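PDB 2CVI: 75aa long hypothetical regulatory protein AsnC from Pyrococcus horikoshii, which is of unknown function but, as a self-associating Lrp/AsnC-type ligand-binding domain, probably binds a small effector such as an amino acid. Local coordinates for residues E17-E20 against K21-M25; V9-A12 against G13-R16; D53-T57 against E58-K62; R61-P64 against E65-M68. All coordinates share one frame; numbering follows the deposited sequence.

In the fold
The chain has the order strand, helix, strand, strand, helix, strand, its two helices packed against one antiparallel sheet. Contacts 1 and 3, each within one of those helices, are partly buried: apolar side chains point inward and charged ones outward, and they meet through Leu22 on Ile60 and Met25 on Phe55. Contacts 2 and 4 are surface turns at the ends of the neighbouring strands 2-10 and 66-77, where turn-closing backbone bonds and folded-back glutamates recur, contact 4 adding apolar packing of Met63 on Ile66. Contact 2 leads into the helix of contact 1, and contact 4 leaves the helix of contact 3, sharing Arg61 and Lys62 with it. Potassium is bound directly within contact 1.

Contact 1 of 4, residues E17-E20 against K21-M25; sequences EVME and KLLAM. With K (potassium ion), chain C.
Lys21 reaches back one turn to Glu17 on helix 15-23, the first helix of the ferredoxin-like alpha+beta fold of Lrp/AsnC ligand-binding domains. The two chains run side by side; a bend at the far end of the lysine (chi4 71°) carries NZ to 3.2 Å from Glu17 OE1, a salt bridge that meets the anti side of the carboxylate, 31° out of its plane. Glu65 brings a second carboxylate near OE1, and the ammonium probably eases that repulsion. Glu20 crosses Leu23 on the outer side, with OE1 3.7 Å from Leu23 CD1, while Leu23 N donates to Met19 O at 2.8 Å. Facing the sheet, Val18 CG1 presses on Leu22 CD1 at 3.4 Å, tighter than usual, and both residues lie on Leu40. An alanine in place of Leu22 would probably open a gap between Val18, Leu40 and Ile60, since the branch that fills it would be gone. Toward the C-terminal end of the helix, backbone carbonyls bind the potassium ion: Leu23 O at 2.6 Å and Met25 O at 2.7 Å, with Val28 O as another ligand, and a water 3.3 Å from the ion donates to Ala24 O.

Contact 2 of 4, residues V9-A12 against G13-R16; sequences VTAA and GKER
Ala11 O accepts two weak hydrogen bonds, one from Lys14 N at 3.4 Å and one from Thr10 OG1 at 3.3 Å. The first closes a type II beta turn from Ala11 to Lys14. At its third position Gly13 has a positive phi (87°), and a side chain there would collide with Ala12 O, so the turn calls for glycine. The shorter bond in the loop ends on Glu15, whose chain folds back at chi2 (84°) and brings its carboxylate to the inner side of the turn. Gly13 N donates to OE2 at 3.1 Å, meeting it on the syn side but 30° out of the carboxylate plane. The same oxygen lies 3.5 Å from Ala12 CA, and Glu15 CG passes obliquely by Thr10 OG1 at 3.7 Å. A leucine in place of Glu15 would probably leave Gly13 N without this acceptor and the turn freer to move, because its closing backbone bond is weak. Over the outer side, Lys14 stretches out beyond CG and lays its chain along the methyl of Ala11; CD comes within 3.3 Å of Ala11 CB, a tight approach, and NZ stays close to the same methyl. The turn joins strand 2-10 to helix 15-23. Thr10 N is hydrogen-bonded to Asp39 in the loop before strand 40-46, Ala11 pairs through its backbone with Glu65 just ahead of strand 66-77, and the aliphatic part of Lys14 also rests on Glu65.

Contact 3 of 4, residues D53-T57 against E58-K62; sequences DQFIT and EKIRK
The ring of Phe55 overlaps the middle of the Lys59 chain and the tip of Ile60, meeting both obliquely. CE1 lies 3.8 Å from Lys59 CD, and CE2 on the other side of the ring lies 3.8 Å from Ile60 CD1. With CG anti to the backbone N (chi1 -177°), the ring swings toward the following turn, where it meets these two later side chains. The backbone here is not a regular alpha helix: a wider pi-type turn makes Ile60 N donate to Phe55 O at 3.0 Å, five residues on and nearly straight in line with the carbonyl. At Gln54 O two donors converge, Glu58 N at 2.8 Å and, more weakly, Lys59 N. The outer side is polar. Gln54 and Glu58 run alongside each other with their flat ends 29° apart, and Glu58 OE1 comes nearest the aliphatic CG of Gln54. Thr57 bonds backward through OG1 to Asp53 O, which also takes the amide of Thr57, while its own carbonyl receives Arg61. That guanidinium gives NH1 to Thr57 O at 3.0 Å on a lone pair, with the oxygen only 3° out of the guanidinium plane, and so ties the 3-10 segment 60-62 back to Thr57. Helix 49-59 and the 3-10 turn after it pack on the sheet through Ile56 and Ile60, which touch strands 2-10 and 66-77, while Phe55 reaches Ile6 and, with Lys59, Met25 beyond helix 15-23.

Contact 4 of 4, residues R61-P64 against E65-M68; sequences RKMP and EIQM
Met63 and Ile66 lie side by side and point the same way, Met63 CE 3.9 Å from Ile66 CD1. The methionine sets off with CG anti to its carbonyl carbon (chi1 -65°), runs straight through chi2 and then bends at chi3 (-75°), which turns the methyl toward the isoleucine; CB of Met63 lies 4.0 Å from the same CD1. Glu65 folds back instead of extending. Its bend at chi2 (80°) places OE1 above the face of the peptide between Met63 and Pro64, 3.4 Å from Met63 C, with the carboxylate alongside the proline ring. These side chains ride on a type I beta turn from Met63 to Ile66, the link from the end of helix 49-59 into strand 66-77. Ile66 N closes it on Met63 O at 2.9 Å, approaching from above the carbonyl plane and not on a lone pair. Beyond the turn Gln67 and Met68 both face Val9 of strand 2-10 in a classic beta bulge. On the inner side Met63 touches Leu22 and Met25, and Ile66 reaches Val18 and Met8. Outside, the extended Gln67 chain holds its amide beside a water that accepts from NE2 at 3.1 Å and donates to Pro64 O at 3.0 Å, bridging the turn's second residue to the strand.

Contact 1 of 4, residues E17-E20 against K21-M25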
ATOM      1  N   GLU A  17     -10.654  10.515  11.010  1.00 31.11           N
ATOM      2  CA  GLU A  17     -10.888  11.956  10.812  1.00 31.47           C
ATOM      3  C   GLU A  17     -10.062  12.418   9.632  1.00 29.89           C
ATOM      4  O   GLU A  17     -10.557  13.124   8.743  1.00 28.48           O
ATOM      5  CB  GLU A  17     -10.448  12.774  12.042  1.00 34.44           C
ATOM      6  CG  GLU A  17     -10.254  14.281  11.739  1.00 36.58           C
ATOM      7  CD  GLU A  17      -9.720  15.100  12.921  1.00 38.52           C
ATOM      8  OE1 GLU A  17      -9.203  16.214  12.693  1.00 39.69           O
ATOM      9  OE2 GLU A  17      -9.821  14.650  14.076  1.00 40.48           O
ATOM     10  N   VAL A  18      -8.790  12.033   9.655  1.00 27.46           N
ATOM     11  CA  VAL A  18      -7.834  12.351   8.601  1.00 27.91           C
ATOM     12  C   VAL A  18      -8.232  11.607   7.327  1.00 23.44           C
ATOM     13  O   VAL A  18      -8.169  12.159   6.249  1.00 23.94           O
ATOM     14  CB  VAL A  18      -6.360  11.917   9.004  1.00 28.33           C
ATOM     15  CG1 VAL A  18      -5.447  11.870   7.763  1.00 30.78           C
ATOM     16  CG2 VAL A  18      -5.793  12.910  10.021  1.00 30.84           C
ATOM     17  N   MET A  19      -8.608  10.337   7.474  1.00 25.63           N
ATOM     18  CA  MET A  19      -8.997   9.496   6.336  1.00 25.09           C
ATOM     19  C   MET A  19     -10.163  10.176   5.605  1.00 23.91           C
ATOM     20  O   MET A  19     -10.171  10.279   4.386  1.00 23.77           O
ATOM     21  CB  MET A  19      -9.403   8.099   6.848  1.00 26.59           C
ATOM     22  CG  MET A  19      -8.597   6.864   6.330  1.00 28.22           C
ATOM     23  SD  MET A  19      -9.718   5.644   5.504  1.00 30.75           S
ATOM     24  CE  MET A  19     -11.086   5.549   6.623  1.00 28.27           C
ATOM     25  N   GLU A  20     -11.138  10.681   6.343  1.00 23.63           N
ATOM     26  CA  GLU A  20     -12.242  11.328   5.659  1.00 23.82           C
ATOM     27  C   GLU A  20     -11.851  12.649   5.030  1.00 22.43           C
ATOM     28  O   GLU A  20     -12.331  12.988   3.940  1.00 21.96           O
ATOM     29  CB  GLU A  20     -13.435  11.469   6.579  1.00 25.73           C
ATOM     30  CG  GLU A  20     -14.053  10.093   6.855  1.00 31.16           C
ATOM     31  CD  GLU A  20     -14.169   9.226   5.582  1.00 33.86           C
ATOM     32  OE1 GLU A  20     -13.408   8.229   5.468  1.00 35.42           O
ATOM     33  OE2 GLU A  20     -15.015   9.546   4.697  1.00 35.20           O
ATOM     34  N   LYS A  21     -10.970  13.408   5.681  1.00 21.25           N
ATOM     35  CA  LYS A  21     -10.529  14.645   5.060  1.00 21.06           C
ATOM     36  C   LYS A  21      -9.703  14.319   3.831  1.00 20.06           C
ATOM     37  O   LYS A  21      -9.763  15.033   2.831  1.00 21.32           O
ATOM     38  CB  LYS A  21      -9.670  15.488   5.998  1.00 22.59           C
ATOM     39  CG  LYS A  21     -10.452  16.218   7.084  1.00 25.15           C
ATOM     40  CD  LYS A  21      -9.461  17.065   7.922  1.00 28.42           C
ATOM     41  CE  LYS A  21     -10.177  17.951   8.941  1.00 30.69           C
ATOM     42  NZ  LYS A  21     -10.789  17.252  10.100  1.00 34.28           N
ATOM     43  N   LEU A  22      -8.918  13.242   3.911  1.00 19.78           N
ATOM     44  CA  LEU A  22      -8.096  12.850   2.772  1.00 20.49           C
ATOM     45  C   LEU A  22      -8.943  12.385   1.609  1.00 20.21           C
ATOM     46  O   LEU A  22      -8.747  12.812   0.499  1.00 18.63           O
ATOM     47  CB  LEU A  22      -7.096  11.735   3.155  1.00 20.68           C
ATOM     48  CG  LEU A  22      -5.938  12.143   4.065  1.00 23.33           C
ATOM     49  CD1 LEU A  22      -5.243  10.899   4.560  1.00 25.28           C
ATOM     50  CD2 LEU A  22      -4.984  13.043   3.305  1.00 23.74           C
ATOM     51  N   LEU A  23      -9.900  11.494   1.881  1.00 19.65           N
ATOM     52  CA  LEU A  23     -10.734  10.973   0.817  1.00 20.52           C
ATOM     53  C   LEU A  23     -11.519  12.057   0.090  1.00 20.66           C
ATOM     54  O   LEU A  23     -11.874  11.897  -1.076  1.00 22.46           O
ATOM     55  CB  LEU A  23     -11.693   9.924   1.382  1.00 21.68           C
ATOM     56  CG  LEU A  23     -11.039   8.547   1.384  1.00 24.08           C
ATOM     57  CD1 LEU A  23     -11.913   7.574   2.199  1.00 25.33           C
ATOM     58  CD2 LEU A  23     -10.802   8.075  -0.076  1.00 20.57           C
ATOM     59  N   ALA A  24     -11.787  13.170   0.777  1.00 20.45           N
ATOM     60  CA  ALA A  24     -12.545  14.257   0.155  1.00 19.95           C
ATOM     61  C   ALA A  24     -11.694  15.038  -0.833  1.00 21.39           C
ATOM     62  O   ALA A  24     -12.199  15.802  -1.642  1.00 20.77           O
ATOM     63  CB  ALA A  24     -13.104  15.184   1.226  1.00 18.24           C
ATOM     64  N   MET A  25     -10.377  14.821  -0.773  1.00 21.88           N
ATOM     65  CA  MET A  25      -9.493  15.557  -1.682  1.00 22.81           C
ATOM     66  C   MET A  25      -9.486  14.921  -3.054  1.00 22.78           C
ATOM     67  O   MET A  25      -9.402  13.697  -3.203  1.00 21.18           O
ATOM     68  CB  MET A  25      -8.063  15.611  -1.133  1.00 22.02           C
ATOM     69  CG  MET A  25      -7.936  16.331   0.178  1.00 24.94           C
ATOM     70  SD  MET A  25      -6.312  16.193   0.918  1.00 26.17           S
ATOM     71  CE  MET A  25      -6.587  17.139   2.452  1.00 27.75           C
TER
HETATM   72  K     K C1091     -11.221  11.720  -3.597  1.00 22.04           K
HETATM   73  O   HOH W   1     -12.705  14.538  -4.307  1.00 26.65           O

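Contact 2 of 4, residues V9-A12 against G13-R16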
ATOM      1  N   VAL A   9       2.189   8.096   9.206  1.00 14.32           N
ATOM      2  CA  VAL A   9       2.221   7.880  10.663  1.00 16.22           C
ATOM      3  C   VAL A   9       1.310   8.985  11.167  1.00 16.95           C
ATOM      4  O   VAL A   9       1.430  10.149  10.789  1.00 16.43           O
ATOM      5  CB  VAL A   9       3.628   8.058  11.251  1.00 16.34           C
ATOM      6  CG1 VAL A   9       3.552   8.008  12.794  1.00 18.20           C
ATOM      7  CG2 VAL A   9       4.552   7.021  10.716  1.00 15.81           C
ATOM      8  N   THR A  10       0.326   8.653  11.984  1.00 16.32           N
ATOM      9  CA  THR A  10      -0.558   9.678  12.487  1.00 16.49           C
ATOM     10  C   THR A  10      -0.640   9.605  14.000  1.00 17.02           C
ATOM     11  O   THR A  10      -0.307   8.579  14.591  1.00 17.13           O
ATOM     12  CB  THR A  10      -2.002   9.524  11.960  1.00 19.68           C
ATOM     13  OG1 THR A  10      -2.578   8.330  12.499  1.00 22.31           O
ATOM     14  CG2 THR A  10      -2.050   9.413  10.453  1.00 19.45           C
ATOM     15  N   ALA A  11      -1.068  10.701  14.600  1.00 17.51           N
ATOM     16  CA  ALA A  11      -1.302  10.735  16.044  1.00 18.65           C
ATOM     17  C   ALA A  11      -2.443   9.729  16.279  1.00 19.82           C
ATOM     18  O   ALA A  11      -3.340   9.581  15.455  1.00 17.80           O
ATOM     19  CB  ALA A  11      -1.756  12.123  16.441  1.00 18.72           C
ATOM     20  N   ALA A  12      -2.425   9.049  17.420  1.00 19.47           N
ATOM     21  CA  ALA A  12      -3.472   8.042  17.671  1.00 20.69           C
ATOM     22  C   ALA A  12      -4.884   8.642  17.826  1.00 23.50           C
ATOM     23  O   ALA A  12      -5.042   9.704  18.408  1.00 25.09           O
ATOM     24  CB  ALA A  12      -3.074   7.191  18.916  1.00 21.17           C
ATOM     25  N   GLY A  13      -5.879   7.947  17.259  1.00 24.70           N
ATOM     26  CA  GLY A  13      -7.264   8.385  17.312  1.00 27.97           C
ATOM     27  C   GLY A  13      -7.712   9.340  16.206  1.00 29.40           C
ATOM     28  O   GLY A  13      -8.899   9.674  16.095  1.00 29.85           O
ATOM     29  N   LYS A  14      -6.769   9.781  15.380  1.00 29.23           N
ATOM     30  CA  LYS A  14      -7.089  10.702  14.293  1.00 30.61           C
ATOM     31  C   LYS A  14      -7.164  10.072  12.894  1.00 30.05           C
ATOM     32  O   LYS A  14      -7.424  10.763  11.906  1.00 28.79           O
ATOM     33  CB  LYS A  14      -6.060  11.840  14.305  1.00 32.08           C
ATOM     34  CG  LYS A  14      -6.044  12.563  15.646  1.00 34.49           C
ATOM     35  CD  LYS A  14      -4.773  13.346  15.845  1.00 37.80           C
ATOM     36  CE  LYS A  14      -4.695  13.947  17.245  1.00 39.88           C
ATOM     37  NZ  LYS A  14      -3.544  14.905  17.382  1.00 41.33           N
ATOM     38  N   GLU A  15      -6.945   8.765  12.815  1.00 29.97           N
ATOM     39  CA  GLU A  15      -6.956   8.034  11.542  1.00 31.09           C
ATOM     40  C   GLU A  15      -8.162   8.251  10.636  1.00 30.63           C
ATOM     41  O   GLU A  15      -8.009   8.607   9.453  1.00 29.96           O
ATOM     42  CB  GLU A  15      -6.819   6.523  11.796  1.00 32.36           C
ATOM     43  CG  GLU A  15      -5.563   6.077  12.556  1.00 33.39           C
ATOM     44  CD  GLU A  15      -5.709   6.178  14.058  1.00 35.24           C
ATOM     45  OE1 GLU A  15      -6.814   5.919  14.564  1.00 37.38           O
ATOM     46  OE2 GLU A  15      -4.711   6.486  14.745  1.00 37.74           O
ATOM     47  N   ARG A  16      -9.351   8.010  11.177  1.00 30.32           N
ATOM     48  CA  ARG A  16     -10.585   8.144  10.417  1.00 31.61           C
ATOM     49  C   ARG A  16     -10.912   9.592  10.070  1.00 31.54           C
ATOM     50  O   ARG A  16     -11.414   9.850   8.966  1.00 29.69           O
ATOM     51  CB  ARG A  16     -11.763   7.507  11.181  1.00 33.40           C
ATOM     52  CG  ARG A  16     -11.743   5.972  11.285  1.00 36.49           C
ATOM     53  CD  ARG A  16     -13.075   5.478  11.875  1.00 39.26           C
ATOM     54  NE  ARG A  16     -13.289   4.035  11.742  1.00 40.59           N
ATOM     55  CZ  ARG A  16     -14.411   3.405  12.096  1.00 41.23           C
ATOM     56  NH1 ARG A  16     -15.430   4.086  12.605  1.00 42.76           N
ATOM     57  NH2 ARG A  16     -14.517   2.089  11.941  1.00 40.82           N
TER

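Contact 3 of 4, residues D53-T57 against E58-K62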
ATOM      1  N   ASP A  53       4.513  16.412  -5.281  1.00 14.64           N
ATOM      2  CA  ASP A  53       5.413  16.988  -4.299  1.00 15.09           C
ATOM      3  C   ASP A  53       4.698  18.047  -3.478  1.00 15.68           C
ATOM      4  O   ASP A  53       4.822  18.088  -2.248  1.00 17.18           O
ATOM      5  CB  ASP A  53       6.629  17.585  -5.021  1.00 16.78           C
ATOM      6  CG  ASP A  53       7.796  17.783  -4.101  1.00 20.99           C
ATOM      7  OD1 ASP A  53       7.983  16.966  -3.173  1.00 24.36           O
ATOM      8  OD2 ASP A  53       8.534  18.758  -4.313  1.00 23.94           O
ATOM      9  N   GLN A  54       3.931  18.904  -4.147  1.00 16.20           N
ATOM     10  CA  GLN A  54       3.201  19.933  -3.442  1.00 18.32           C
ATOM     11  C   GLN A  54       2.133  19.335  -2.554  1.00 16.98           C
ATOM     12  O   GLN A  54       1.900  19.833  -1.453  1.00 18.30           O
ATOM     13  CB  GLN A  54       2.621  20.940  -4.433  1.00 20.05           C
ATOM     14  CG  GLN A  54       3.747  21.676  -5.116  1.00 26.99           C
ATOM     15  CD  GLN A  54       3.277  22.730  -6.088  1.00 29.73           C
ATOM     16  OE1 GLN A  54       2.077  22.972  -6.236  1.00 33.23           O
ATOM     17  NE2 GLN A  54       4.227  23.374  -6.756  1.00 30.44           N
ATOM     18  N   PHE A  55       1.485  18.266  -2.994  1.00 15.29           N
ATOM     19  CA  PHE A  55       0.485  17.626  -2.146  1.00 17.08           C
ATOM     20  C   PHE A  55       1.133  17.113  -0.863  1.00 16.34           C
ATOM     21  O   PHE A  55       0.593  17.309   0.234  1.00 15.62           O
ATOM     22  CB  PHE A  55      -0.141  16.464  -2.915  1.00 16.93           C
ATOM     23  CG  PHE A  55      -1.232  15.760  -2.171  1.00 17.54           C
ATOM     24  CD1 PHE A  55      -2.539  16.223  -2.260  1.00 20.31           C
ATOM     25  CD2 PHE A  55      -0.960  14.656  -1.358  1.00 17.81           C
ATOM     26  CE1 PHE A  55      -3.567  15.592  -1.553  1.00 19.56           C
ATOM     27  CE2 PHE A  55      -1.993  14.009  -0.631  1.00 17.07           C
ATOM     28  CZ  PHE A  55      -3.293  14.489  -0.742  1.00 18.18           C
ATOM     29  N   ILE A  56       2.271  16.432  -1.000  1.00 15.49           N
ATOM     30  CA  ILE A  56       2.971  15.858   0.137  1.00 15.30           C
ATOM     31  C   ILE A  56       3.538  16.894   1.095  1.00 16.41           C
ATOM     32  O   ILE A  56       3.419  16.732   2.304  1.00 15.91           O
ATOM     33  CB  ILE A  56       4.146  14.970  -0.374  1.00 15.49           C
ATOM     34  CG1 ILE A  56       3.578  13.713  -1.044  1.00 17.34           C
ATOM     35  CG2 ILE A  56       5.106  14.606   0.777  1.00 18.52           C
ATOM     36  CD1 ILE A  56       4.623  12.862  -1.727  1.00 20.90           C
ATOM     37  N   THR A  57       4.149  17.958   0.585  1.00 18.23           N
ATOM     38  CA  THR A  57       4.758  18.892   1.530  1.00 18.39           C
ATOM     39  C   THR A  57       3.861  20.058   1.951  1.00 18.70           C
ATOM     40  O   THR A  57       3.994  20.571   3.085  1.00 20.66           O
ATOM     41  CB  THR A  57       6.102  19.390   0.990  1.00 20.48           C
ATOM     42  OG1 THR A  57       5.836  20.250  -0.107  1.00 21.74           O
ATOM     43  CG2 THR A  57       7.001  18.210   0.513  1.00 21.66           C
ATOM     44  N   GLU A  58       2.910  20.436   1.109  1.00 17.60           N
ATOM     45  CA  GLU A  58       1.986  21.504   1.481  1.00 18.05           C
ATOM     46  C   GLU A  58       0.625  21.044   1.981  1.00 19.26           C
ATOM     47  O   GLU A  58       0.236  21.385   3.094  1.00 18.48           O
ATOM     48  CB  GLU A  58       1.742  22.463   0.330  1.00 20.37           C
ATOM     49  CG  GLU A  58       3.012  23.004  -0.311  1.00 21.29           C
ATOM     50  CD  GLU A  58       2.703  23.968  -1.458  1.00 24.35           C
ATOM     51  OE1 GLU A  58       3.504  24.087  -2.410  1.00 23.21           O
ATOM     52  OE2 GLU A  58       1.653  24.629  -1.409  1.00 26.52           O
ATOM     53  N   LYS A  59      -0.098  20.288   1.161  1.00 18.83           N
ATOM     54  CA  LYS A  59      -1.441  19.868   1.566  1.00 18.47           C
ATOM     55  C   LYS A  59      -1.454  19.023   2.827  1.00 18.40           C
ATOM     56  O   LYS A  59      -2.287  19.233   3.697  1.00 18.96           O
ATOM     57  CB  LYS A  59      -2.127  19.121   0.427  1.00 21.50           C
ATOM     58  CG  LYS A  59      -3.641  19.046   0.585  1.00 25.07           C
ATOM     59  CD  LYS A  59      -4.299  19.190  -0.784  1.00 27.98           C
ATOM     60  CE  LYS A  59      -5.799  19.353  -0.720  1.00 30.99           C
ATOM     61  NZ  LYS A  59      -6.394  19.255  -2.106  1.00 31.89           N
ATOM     62  N   ILE A  60      -0.539  18.065   2.940  1.00 16.93           N
ATOM     63  CA  ILE A  60      -0.510  17.225   4.129  1.00 17.77           C
ATOM     64  C   ILE A  60      -0.202  18.034   5.389  1.00 18.24           C
ATOM     65  O   ILE A  60      -0.695  17.695   6.468  1.00 17.90           O
ATOM     66  CB  ILE A  60       0.496  16.066   3.980  1.00 17.56           C
ATOM     67  CG1 ILE A  60      -0.007  15.112   2.891  1.00 18.10           C
ATOM     68  CG2 ILE A  60       0.660  15.315   5.320  1.00 16.38           C
ATOM     69  CD1 ILE A  60      -1.427  14.614   3.076  1.00 20.30           C
ATOM     70  N   ARG A  61       0.572  19.118   5.264  1.00 16.23           N
ATOM     71  CA  ARG A  61       0.845  19.943   6.437  1.00 17.03           C
ATOM     72  C   ARG A  61      -0.370  20.709   6.974  1.00 17.38           C
ATOM     73  O   ARG A  61      -0.290  21.318   8.046  1.00 18.91           O
ATOM     74  CB  ARG A  61       2.031  20.894   6.147  1.00 17.50           C
ATOM     75  CG  ARG A  61       3.353  20.208   6.397  1.00 19.26           C
ATOM     76  CD  ARG A  61       4.515  21.213   6.334  1.00 18.82           C
ATOM     77  NE  ARG A  61       5.765  20.649   6.807  1.00 19.50           N
ATOM     78  CZ  ARG A  61       6.641  20.019   6.020  1.00 16.91           C
ATOM     79  NH1 ARG A  61       6.365  19.892   4.716  1.00 18.22           N
ATOM     80  NH2 ARG A  61       7.796  19.560   6.525  1.00 17.88           N
ATOM     81  N   LYS A  62      -1.490  20.682   6.248  1.00 17.59           N
ATOM     82  CA  LYS A  62      -2.719  21.332   6.743  1.00 19.49           C
ATOM     83  C   LYS A  62      -3.337  20.442   7.814  1.00 21.73           C
ATOM     84  O   LYS A  62      -4.235  20.880   8.539  1.00 23.59           O
ATOM     85  CB  LYS A  62      -3.745  21.547   5.605  1.00 22.36           C
ATOM     86  CG  LYS A  62      -3.250  22.494   4.504  1.00 23.83           C
ATOM     87  CD  LYS A  62      -4.276  22.714   3.387  1.00 27.28           C
ATOM     88  CE  LYS A  62      -5.501  23.416   3.925  1.00 31.24           C
ATOM     89  NZ  LYS A  62      -5.106  24.555   4.795  1.00 33.97           N
TER

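Contact 4 of 4, residues R61-P64 against E65-M68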
ATOM      1  N   ARG A  61       0.572  19.118   5.264  1.00 16.23           N
ATOM      2  CA  ARG A  61       0.845  19.943   6.437  1.00 17.03           C
ATOM      3  C   ARG A  61      -0.370  20.709   6.974  1.00 17.38           C
ATOM      4  O   ARG A  61      -0.290  21.318   8.046  1.00 18.91           O
ATOM      5  CB  ARG A  61       2.031  20.894   6.147  1.00 17.50           C
ATOM      6  CG  ARG A  61       3.353  20.208   6.397  1.00 19.26           C
ATOM      7  CD  ARG A  61       4.515  21.213   6.334  1.00 18.82           C
ATOM      8  NE  ARG A  61       5.765  20.649   6.807  1.00 19.50           N
ATOM      9  CZ  ARG A  61       6.641  20.019   6.020  1.00 16.91           C
ATOM     10  NH1 ARG A  61       6.365  19.892   4.716  1.00 18.22           N
ATOM     11  NH2 ARG A  61       7.796  19.560   6.525  1.00 17.88           N
ATOM     12  N   LYS A  62      -1.490  20.682   6.248  1.00 17.59           N
ATOM     13  CA  LYS A  62      -2.719  21.332   6.743  1.00 19.49           C
ATOM     14  C   LYS A  62      -3.337  20.442   7.814  1.00 21.73           C
ATOM     15  O   LYS A  62      -4.235  20.880   8.539  1.00 23.59           O
ATOM     16  CB  LYS A  62      -3.745  21.547   5.605  1.00 22.36           C
ATOM     17  CG  LYS A  62      -3.250  22.494   4.504  1.00 23.83           C
ATOM     18  CD  LYS A  62      -4.276  22.714   3.387  1.00 27.28           C
ATOM     19  CE  LYS A  62      -5.501  23.416   3.925  1.00 31.24           C
ATOM     20  NZ  LYS A  62      -5.106  24.555   4.795  1.00 33.97           N
ATOM     21  N   MET A  63      -2.858  19.197   7.919  1.00 20.70           N
ATOM     22  CA  MET A  63      -3.361  18.243   8.907  1.00 20.79           C
ATOM     23  C   MET A  63      -2.214  17.844   9.821  1.00 21.94           C
ATOM     24  O   MET A  63      -1.536  16.846   9.592  1.00 20.55           O
ATOM     25  CB  MET A  63      -3.938  17.006   8.201  1.00 21.99           C
ATOM     26  CG  MET A  63      -5.161  17.352   7.371  1.00 22.76           C
ATOM     27  SD  MET A  63      -5.636  16.047   6.212  1.00 23.92           S
ATOM     28  CE  MET A  63      -4.340  16.310   5.018  1.00 24.48           C
ATOM     29  N   PRO A  64      -1.981  18.609  10.898  1.00 21.89           N
ATOM     30  CA  PRO A  64      -0.871  18.247  11.785  1.00 22.47           C
ATOM     31  C   PRO A  64      -0.989  16.896  12.489  1.00 20.97           C
ATOM     32  O   PRO A  64      -0.047  16.425  13.121  1.00 21.03           O
ATOM     33  CB  PRO A  64      -0.782  19.442  12.740  1.00 22.91           C
ATOM     34  CG  PRO A  64      -2.199  19.968  12.786  1.00 24.64           C
ATOM     35  CD  PRO A  64      -2.668  19.837  11.338  1.00 22.90           C
ATOM     36  N   GLU A  65      -2.149  16.267  12.328  1.00 20.56           N
ATOM     37  CA  GLU A  65      -2.347  14.938  12.890  1.00 20.39           C
ATOM     38  C   GLU A  65      -1.444  13.941  12.139  1.00 19.66           C
ATOM     39  O   GLU A  65      -1.117  12.857  12.634  1.00 19.16           O
ATOM     40  CB  GLU A  65      -3.808  14.497  12.723  1.00 22.19           C
ATOM     41  CG  GLU A  65      -4.843  15.302  13.506  1.00 25.60           C
ATOM     42  CD  GLU A  65      -5.234  16.608  12.860  1.00 28.71           C
ATOM     43  OE1 GLU A  65      -4.812  16.881  11.726  1.00 26.62           O
ATOM     44  OE2 GLU A  65      -5.990  17.377  13.495  1.00 31.80           O
ATOM     45  N   ILE A  66      -1.058  14.300  10.918  1.00 18.07           N
ATOM     46  CA  ILE A  66      -0.181  13.438  10.128  1.00 17.97           C
ATOM     47  C   ILE A  66       1.266  13.821  10.485  1.00 17.98           C
ATOM     48  O   ILE A  66       1.737  14.917  10.144  1.00 20.36           O
ATOM     49  CB  ILE A  66      -0.435  13.613   8.623  1.00 16.74           C
ATOM     50  CG1 ILE A  66      -1.889  13.249   8.284  1.00 19.18           C
ATOM     51  CG2 ILE A  66       0.523  12.720   7.855  1.00 17.12           C
ATOM     52  CD1 ILE A  66      -2.331  13.571   6.865  1.00 20.68           C
ATOM     53  N   GLN A  67       1.962  12.932  11.164  1.00 16.27           N
ATOM     54  CA  GLN A  67       3.326  13.190  11.667  1.00 16.93           C
ATOM     55  C   GLN A  67       4.478  12.821  10.758  1.00 18.61           C
ATOM     56  O   GLN A  67       5.573  13.422  10.846  1.00 19.59           O
ATOM     57  CB  GLN A  67       3.496  12.481  13.043  1.00 16.55           C
ATOM     58  CG  GLN A  67       2.462  12.876  14.051  1.00 17.16           C
ATOM     59  CD  GLN A  67       2.538  12.052  15.319  1.00 17.37           C
ATOM     60  OE1 GLN A  67       3.056  10.936  15.317  1.00 18.46           O
ATOM     61  NE2 GLN A  67       2.004  12.588  16.404  1.00 20.97           N
ATOM     62  N   MET A  68       4.267  11.835   9.878  1.00 17.65           N
ATOM     63  CA  MET A  68       5.329  11.399   8.999  1.00 18.92           C
ATOM     64  C   MET A  68       4.723  10.751   7.771  1.00 18.03           C
ATOM     65  O   MET A  68       3.682  10.109   7.859  1.00 18.86           O
ATOM     66  CB  MET A  68       6.246  10.385   9.719  1.00 23.08           C
ATOM     67  CG  MET A  68       7.520   9.994   8.964  1.00 31.64           C
ATOM     68  SD  MET A  68       7.318   8.567   7.865  1.00 40.50           S
ATOM     69  CE  MET A  68       7.904   7.186   8.937  1.00 39.93           C
TER
HETATM   70  O   HOH W   2       0.464  15.232  15.878  1.00 29.94           O